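Local coordinates for protein homoaconitase large subunit (Methanocaldococcus jannaschii, PDB 4KP2) that forms the iron-sulfur-cluster-binding subunit of a hydro-lyase that reversibly dehydrates (R)-homocitrate to cis-homoaconitate and hydrates this to homoisocitrate, at residues 51-56 with 81-86; 185-190 with 291-296. All coordinates share one frame; numbering follows the deposited sequence.

Contact 1 of 2, residues 51-56 with 81-86; sequences MTHDGT and FDHNVP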
ATOM      1  N   MET A  51       4.533  16.081  19.312  1.00 41.24           N
ATOM      2  CA  MET A  51       4.416  14.960  18.384  1.00 44.45           C
ATOM      3  C   MET A  51       5.473  14.957  17.280  1.00 44.15           C
ATOM      4  O   MET A  51       5.745  15.984  16.661  1.00 40.86           O
ATOM      5  CB  MET A  51       3.011  14.919  17.774  1.00 50.09           C
ATOM      6  CG  MET A  51       2.912  14.142  16.470  1.00 43.45           C
ATOM      7  SD  MET A  51       2.923  15.219  15.023  1.00 53.44           S
ATOM      8  CE  MET A  51       4.057  14.329  13.962  1.00 42.27           C
ATOM      9  N   THR A  52       6.063  13.788  17.047  1.00 43.10           N
ATOM     10  CA  THR A  52       6.985  13.585  15.934  1.00 45.65           C
ATOM     11  C   THR A  52       6.658  12.280  15.212  1.00 44.91           C
ATOM     12  O   THR A  52       6.235  11.305  15.835  1.00 47.87           O
ATOM     13  CB  THR A  52       8.449  13.550  16.404  1.00 43.70           C
ATOM     14  OG1 THR A  52       8.574  12.666  17.525  1.00 42.82           O
ATOM     15  CG2 THR A  52       8.914  14.942  16.807  1.00 40.06           C
ATOM     16  N   HIS A  53       6.850  12.265  13.897  1.00 42.26           N
ATOM     17  CA  HIS A  53       6.556  11.075  13.102  1.00 41.49           C
ATOM     18  C   HIS A  53       7.823  10.307  12.732  1.00 46.10           C
ATOM     19  O   HIS A  53       8.928  10.696  13.113  1.00 49.84           O
ATOM     20  CB  HIS A  53       5.761  11.443  11.845  1.00 45.07           C
ATOM     21  CG  HIS A  53       6.417  12.490  10.996  1.00 46.54           C
ATOM     22  ND1 HIS A  53       7.455  12.207  10.135  1.00 44.49           N
ATOM     23  CD2 HIS A  53       6.178  13.816  10.874  1.00 46.90           C
ATOM     24  CE1 HIS A  53       7.829  13.315   9.521  1.00 46.71           C
ATOM     25  NE2 HIS A  53       7.070  14.307   9.951  1.00 49.87           N
ATOM     26  N   ASP A  54       7.655   9.221  11.980  1.00 43.26           N
ATOM     27  CA  ASP A  54       8.759   8.322  11.641  1.00 46.14           C
ATOM     28  C   ASP A  54       9.905   9.003  10.894  1.00 49.72           C
ATOM     29  O   ASP A  54      11.022   8.489  10.855  1.00 48.72           O
ATOM     30  CB  ASP A  54       8.249   7.127  10.832  1.00 45.45           C
ATOM     31  CG  ASP A  54       7.522   7.543   9.569  1.00 48.97           C
ATOM     32  OD1 ASP A  54       6.832   8.584   9.595  1.00 52.56           O
ATOM     33  OD2 ASP A  54       7.640   6.830   8.551  1.00 47.31           O
ATOM     34  N   GLY A  55       9.623  10.158  10.303  1.00 44.90           N
ATOM     35  CA  GLY A  55      10.632  10.899   9.570  1.00 43.92           C
ATOM     36  C   GLY A  55      11.361  11.915  10.430  1.00 46.66           C
ATOM     37  O   GLY A  55      12.464  12.345  10.092  1.00 45.84           O
ATOM     38  N   THR A  56      10.748  12.296  11.548  1.00 41.36           N
ATOM     39  CA  THR A  56      11.320  13.324  12.412  1.00 46.20           C
ATOM     40  C   THR A  56      11.606  12.838  13.834  1.00 50.58           C
ATOM     41  O   THR A  56      12.378  13.463  14.562  1.00 47.37           O
ATOM     42  CB  THR A  56      10.426  14.578  12.466  1.00 42.94           C
ATOM     43  OG1 THR A  56       9.091  14.204  12.828  1.00 42.24           O
ATOM     44  CG2 THR A  56      10.404  15.268  11.111  1.00 32.67           C
ATOM     45  N   PHE A  81       3.694   6.605  13.194  1.00 44.87           N
ATOM     46  CA  PHE A  81       4.327   6.310  11.914  1.00 48.70           C
ATOM     47  C   PHE A  81       3.309   6.453  10.792  1.00 44.51           C
ATOM     48  O   PHE A  81       2.239   5.843  10.839  1.00 47.29           O
ATOM     49  CB  PHE A  81       4.905   4.893  11.908  1.00 46.77           C
ATOM     50  CG  PHE A  81       5.988   4.667  12.926  1.00 45.45           C
ATOM     51  CD1 PHE A  81       6.602   5.734  13.564  1.00 47.66           C
ATOM     52  CD2 PHE A  81       6.397   3.382  13.243  1.00 47.13           C
ATOM     53  CE1 PHE A  81       7.596   5.523  14.499  1.00 47.93           C
ATOM     54  CE2 PHE A  81       7.392   3.166  14.176  1.00 44.14           C
ATOM     55  CZ  PHE A  81       7.991   4.235  14.805  1.00 45.20           C
ATOM     56  N   ASP A  82       3.638   7.251   9.781  1.00 44.45           N
ATOM     57  CA  ASP A  82       2.701   7.503   8.693  1.00 45.83           C
ATOM     58  C   ASP A  82       3.388   7.851   7.375  1.00 44.01           C
ATOM     59  O   ASP A  82       2.885   7.519   6.302  1.00 50.77           O
ATOM     60  CB  ASP A  82       1.724   8.615   9.081  1.00 41.42           C
ATOM     61  CG  ASP A  82       2.417   9.944   9.310  1.00 43.25           C
ATOM     62  OD1 ASP A  82       3.592   9.941   9.736  1.00 46.84           O
ATOM     63  OD2 ASP A  82       1.786  10.993   9.064  1.00 48.09           O
ATOM     64  N   HIS A  83       4.532   8.520   7.458  1.00 47.14           N
ATOM     65  CA  HIS A  83       5.232   8.988   6.266  1.00 51.34           C
ATOM     66  C   HIS A  83       5.772   7.848   5.404  1.00 49.98           C
ATOM     67  O   HIS A  83       5.659   7.881   4.179  1.00 49.66           O
ATOM     68  CB  HIS A  83       6.371   9.935   6.650  1.00 47.71           C
ATOM     69  CG  HIS A  83       5.920  11.328   6.955  1.00 47.15           C
ATOM     70  ND1 HIS A  83       4.956  11.612   7.898  1.00 49.72           N
ATOM     71  CD2 HIS A  83       6.302  12.520   6.438  1.00 46.61           C
ATOM     72  CE1 HIS A  83       4.764  12.917   7.950  1.00 52.35           C
ATOM     73  NE2 HIS A  83       5.569  13.492   7.073  1.00 52.88           N
ATOM     74  N   ASN A  84       6.362   6.847   6.049  1.00 46.23           N
ATOM     75  CA  ASN A  84       6.990   5.744   5.332  1.00 50.86           C
ATOM     76  C   ASN A  84       6.466   4.387   5.782  1.00 51.03           C
ATOM     77  O   ASN A  84       7.229   3.546   6.262  1.00 54.29           O
ATOM     78  CB  ASN A  84       8.509   5.800   5.505  1.00 56.72           C
ATOM     79  CG  ASN A  84       9.098   7.129   5.070  1.00 59.86           C
ATOM     80  OD1 ASN A  84       9.491   7.298   3.916  1.00 66.50           O
ATOM     81  ND2 ASN A  84       9.161   8.081   5.996  1.00 48.01           N
ATOM     82  N   VAL A  85       5.163   4.172   5.626  1.00 48.36           N
ATOM     83  CA  VAL A  85       4.547   2.925   6.062  1.00 54.94           C
ATOM     84  C   VAL A  85       3.862   2.177   4.914  1.00 55.64           C
ATOM     85  O   VAL A  85       2.969   2.714   4.259  1.00 57.45           O
ATOM     86  CB  VAL A  85       3.557   3.159   7.227  1.00 51.39           C
ATOM     87  CG1 VAL A  85       4.319   3.502   8.497  1.00 53.87           C
ATOM     88  CG2 VAL A  85       2.566   4.264   6.885  1.00 43.43           C
ATOM     89  N   PRO A  86       4.298   0.934   4.649  1.00 49.55           N
ATOM     90  CA  PRO A  86       5.418   0.221   5.276  1.00 51.79           C
ATOM     91  C   PRO A  86       6.761   0.804   4.836  1.00 50.55           C
ATOM     92  O   PRO A  86       6.794   1.544   3.853  1.00 51.20           O
ATOM     93  CB  PRO A  86       5.266  -1.210   4.734  1.00 51.90           C
ATOM     94  CG  PRO A  86       3.863  -1.298   4.242  1.00 54.43           C
ATOM     95  CD  PRO A  86       3.551   0.065   3.727  1.00 52.72           C
TER
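Asp54 and Phe81 bring the two backbones closest, their CA atoms 4.9 Å apart, where the chain leaving strand 49-53 passes the loop that follows the neighbouring parallel strand 77-80. Asp54 illustrates how one carboxylate can organise a loop. Its CG sits between its backbone N and carbonyl carbon (chi1 57°), which directs the oxygens at the amides of 82-84. His83 N donates to Asp54 OD1 at 3.1 Å from the syn side, somewhat out of plane, and Asp82 N adds a weak bond there. Asp54 OD2 is gripped twice: Asn84 N, 2.8 Å away, meets the syn lone pair of this oxygen, while Asn84 ND2 comes from above the carboxylate plane at 3.2 Å. The other end of that amide, Asn84 OD1, is bonded to Asn88. One bond back from the carboxylate, Asp54 CB meets the Phe81 ring obliquely, 3.5 Å from CD1.

The second element is a face-to-face stack of His53 and His83, with centroids 3.5 Å apart and planes 7° from parallel. Thr56 OG1 covers the opposite face of the His53 ring. Rotation of each ring is fixed at its ND1: Gly55 N donates to His53 ND1 at 3.0 Å, and His83 ND1 donates, nearly straight and in its ring plane, to Asp82 OD1 at 2.8 Å. Asp82 OD2 accepts from Cys119 N. Such polar loops at the C-terminal ends of parallel strands are where alpha/beta folds place their active sites, and His83 lies beside Cys383 and Cys386, two of the three cysteines predicted to bind the [4Fe-4S] cluster.

Contact 2 of 2, residues 185-190 with 291-296; sequences ENVSAK and MEEQVA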
ATOM      1  N   GLU A 185     -23.110  25.437  -2.486  1.00 75.40           N
ATOM      2  CA  GLU A 185     -23.209  24.014  -2.191  1.00 76.47           C
ATOM      3  C   GLU A 185     -22.637  23.148  -3.307  1.00 68.40           C
ATOM      4  O   GLU A 185     -22.953  21.963  -3.409  1.00 67.99           O
ATOM      5  CB  GLU A 185     -24.661  23.632  -1.904  1.00 76.12           C
ATOM      6  CG  GLU A 185     -25.223  24.290  -0.656  1.00 78.04           C
ATOM      7  CD  GLU A 185     -26.686  23.971  -0.431  1.00 84.24           C
ATOM      8  OE1 GLU A 185     -27.451  23.960  -1.418  1.00 79.86           O
ATOM      9  OE2 GLU A 185     -27.069  23.724   0.733  1.00 81.86           O
ATOM     10  N   ASN A 186     -21.792  23.744  -4.143  1.00 66.63           N
ATOM     11  CA  ASN A 186     -21.134  23.002  -5.211  1.00 67.49           C
ATOM     12  C   ASN A 186     -19.625  22.934  -5.011  1.00 66.13           C
ATOM     13  O   ASN A 186     -18.940  22.134  -5.647  1.00 61.48           O
ATOM     14  CB  ASN A 186     -21.460  23.610  -6.575  1.00 66.12           C
ATOM     15  CG  ASN A 186     -22.902  23.384  -6.983  1.00 71.63           C
ATOM     16  OD1 ASN A 186     -23.779  23.206  -6.138  1.00 69.00           O
ATOM     17  ND2 ASN A 186     -23.154  23.383  -8.287  1.00 79.30           N
ATOM     18  N   VAL A 187     -19.115  23.776  -4.120  1.00 63.52           N
ATOM     19  CA  VAL A 187     -17.692  23.787  -3.811  1.00 63.34           C
ATOM     20  C   VAL A 187     -17.429  23.151  -2.451  1.00 63.05           C
ATOM     21  O   VAL A 187     -18.345  22.978  -1.647  1.00 57.59           O
ATOM     22  CB  VAL A 187     -17.123  25.215  -3.822  1.00 59.47           C
ATOM     23  CG1 VAL A 187     -17.249  25.820  -5.210  1.00 58.39           C
ATOM     24  CG2 VAL A 187     -17.835  26.076  -2.791  1.00 62.75           C
ATOM     25  N   SER A 188     -16.172  22.801  -2.202  1.00 57.01           N
ATOM     26  CA  SER A 188     -15.794  22.171  -0.943  1.00 59.52           C
ATOM     27  C   SER A 188     -14.832  23.047  -0.154  1.00 55.44           C
ATOM     28  O   SER A 188     -14.426  24.114  -0.612  1.00 52.07           O
ATOM     29  CB  SER A 188     -15.160  20.802  -1.196  1.00 52.61           C
ATOM     30  OG  SER A 188     -13.954  20.931  -1.929  1.00 52.78           O
ATOM     31  N   ALA A 189     -14.469  22.582   1.037  1.00 54.21           N
ATOM     32  CA  ALA A 189     -13.549  23.307   1.904  1.00 51.44           C
ATOM     33  C   ALA A 189     -12.178  23.452   1.252  1.00 48.35           C
ATOM     34  O   ALA A 189     -11.474  24.437   1.480  1.00 44.52           O
ATOM     35  CB  ALA A 189     -13.428  22.609   3.246  1.00 50.95           C
ATOM     36  N   LYS A 190     -11.802  22.462   0.448  1.00 46.70           N
ATOM     37  CA  LYS A 190     -10.555  22.525  -0.305  1.00 48.71           C
ATOM     38  C   LYS A 190     -10.645  23.619  -1.362  1.00 45.17           C
ATOM     39  O   LYS A 190      -9.688  24.364  -1.576  1.00 45.42           O
ATOM     40  CB  LYS A 190     -10.243  21.174  -0.953  1.00 42.21           C
ATOM     41  CG  LYS A 190      -9.096  21.209  -1.956  1.00 40.48           C
ATOM     42  CD  LYS A 190      -7.811  21.740  -1.332  1.00 47.50           C
ATOM     43  CE  LYS A 190      -7.210  20.750  -0.349  1.00 51.72           C
ATOM     44  NZ  LYS A 190      -6.774  19.496  -1.027  1.00 56.73           N
ATOM     45  N   MET A 291     -18.783  31.408  -6.957  1.00 81.43           N
ATOM     46  CA  MET A 291     -17.405  30.995  -7.187  1.00 75.95           C
ATOM     47  C   MET A 291     -17.345  29.609  -7.813  1.00 74.70           C
ATOM     48  O   MET A 291     -18.076  28.703  -7.411  1.00 69.22           O
ATOM     49  CB  MET A 291     -16.626  31.003  -5.871  1.00 71.27           C
ATOM     50  CG  MET A 291     -15.161  30.623  -6.012  1.00 69.66           C
ATOM     51  SD  MET A 291     -14.362  30.345  -4.422  1.00 79.35           S
ATOM     52  CE  MET A 291     -15.269  28.915  -3.835  1.00 69.61           C
ATOM     53  N   GLU A 292     -16.470  29.446  -8.801  1.00 68.50           N
ATOM     54  CA  GLU A 292     -16.256  28.147  -9.424  1.00 68.01           C
ATOM     55  C   GLU A 292     -15.386  27.274  -8.531  1.00 66.12           C
ATOM     56  O   GLU A 292     -14.828  27.746  -7.540  1.00 64.51           O
ATOM     57  CB  GLU A 292     -15.588  28.303 -10.791  1.00 68.75           C
ATOM     58  CG  GLU A 292     -16.393  29.103 -11.801  1.00 72.08           C
ATOM     59  CD  GLU A 292     -15.771  29.081 -13.185  1.00 74.85           C
ATOM     60  OE1 GLU A 292     -15.246  30.127 -13.621  1.00 74.12           O
ATOM     61  OE2 GLU A 292     -15.805  28.016 -13.836  1.00 73.46           O
ATOM     62  N   GLU A 293     -15.271  25.999  -8.886  1.00 59.14           N
ATOM     63  CA  GLU A 293     -14.395  25.085  -8.166  1.00 62.24           C
ATOM     64  C   GLU A 293     -12.933  25.389  -8.480  1.00 58.91           C
ATOM     65  O   GLU A 293     -12.619  25.940  -9.535  1.00 55.47           O
ATOM     66  CB  GLU A 293     -14.746  23.633  -8.492  1.00 60.77           C
ATOM     67  CG  GLU A 293     -15.946  23.112  -7.717  1.00 60.00           C
ATOM     68  CD  GLU A 293     -16.755  22.104  -8.503  1.00 66.71           C
ATOM     69  OE1 GLU A 293     -17.429  22.514  -9.471  1.00 64.84           O
ATOM     70  OE2 GLU A 293     -16.719  20.905  -8.155  1.00 68.49           O
ATOM     71  N   GLN A 294     -12.041  25.027  -7.564  1.00 56.07           N
ATOM     72  CA  GLN A 294     -10.655  25.475  -7.641  1.00 54.77           C
ATOM     73  C   GLN A 294      -9.644  24.344  -7.845  1.00 61.58           C
ATOM     74  O   GLN A 294      -9.654  23.348  -7.120  1.00 61.87           O
ATOM     75  CB  GLN A 294     -10.299  26.275  -6.386  1.00 62.24           C
ATOM     76  CG  GLN A 294     -11.268  27.409  -6.074  1.00 56.63           C
ATOM     77  CD  GLN A 294     -11.282  28.486  -7.142  1.00 58.95           C
ATOM     78  OE1 GLN A 294     -10.346  29.281  -7.253  1.00 52.55           O
ATOM     79  NE2 GLN A 294     -12.347  28.520  -7.934  1.00 59.74           N
ATOM     80  N   VAL A 295      -8.777  24.512  -8.839  1.00 56.48           N
ATOM     81  CA  VAL A 295      -7.678  23.584  -9.096  1.00 57.65           C
ATOM     82  C   VAL A 295      -6.340  24.321  -9.209  1.00 64.60           C
ATOM     83  O   VAL A 295      -6.151  25.142 -10.107  1.00 64.81           O
ATOM     84  CB  VAL A 295      -7.908  22.782 -10.389  1.00 60.23           C
ATOM     85  CG1 VAL A 295      -6.673  21.958 -10.731  1.00 54.42           C
ATOM     86  CG2 VAL A 295      -9.134  21.893 -10.253  1.00 60.10           C
ATOM     87  N   ALA A 296      -5.415  24.019  -8.302  1.00 60.69           N
ATOM     88  CA  ALA A 296      -4.110  24.677  -8.287  1.00 54.25           C
ATOM     89  C   ALA A 296      -3.153  24.086  -9.321  1.00 54.53           C
ATOM     90  O   ALA A 296      -2.990  22.870  -9.404  1.00 52.54           O
ATOM     91  CB  ALA A 296      -3.496  24.612  -6.898  1.00 53.29           C
TER
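The flat carboxylate of Glu293 has the backbone oxygen of Asn186 over one face, 3.6 Å from Glu293 CD, an approach of carboxylate and carbonyl oxygen that the ammonium of Lys425 probably offsets. Lys425 forms a salt bridge with Glu293 OE2 and a weak hydrogen bond with Asn186 O, while Asn438 donates to Glu293 OE1. A second flat group, the amide of Gln294, turns back on its own segment, where NE2 donates to Glu292 O at 2.6 Å from well above the carbonyl plane.

Val187 supplies the apolar part. Its CG1 reaches Met291 O at 3.7 Å and Glu293 CG at 3.9 Å. The Met291 chain, extended until it bends at chi3 (64°), crosses the valine at about a right angle and sets CE 3.9 Å from Val187 CG1. With an alanine in place of Glu293, Lys425 would probably lose its salt-bridge mate, Asn438 its acceptor, and Val187 part of its packing surface.

Ser188 is the N-cap of helix 189-200, and Asp191 in its first turn accepts from both Ser188 OG and Gln294 N. This is surface packing that joins the start of a beta-alpha-beta crossover helix to the run entering the small antiparallel pair 294-296 and 304-306.

Followed from the N terminus, contact 1 comes first: it closes a short loop of 24 residues, holding helix 57-67 and strand 77-80, and so ties together the ends of two adjacent strands of one parallel sheet. The chain then completes that sheet and runs through strand 167-180 before contact 2 opens. This second closure spans 100 residues, among them strands 208-213, 239-242 and 282-286 of the mixed sheet, and returns to the head of helix 189-200. The two are in series, neither nested nor crossed. Their centres lie 31 Å apart on opposite sides of the chain's centre, one near two predicted cluster ligands, the other at the surface.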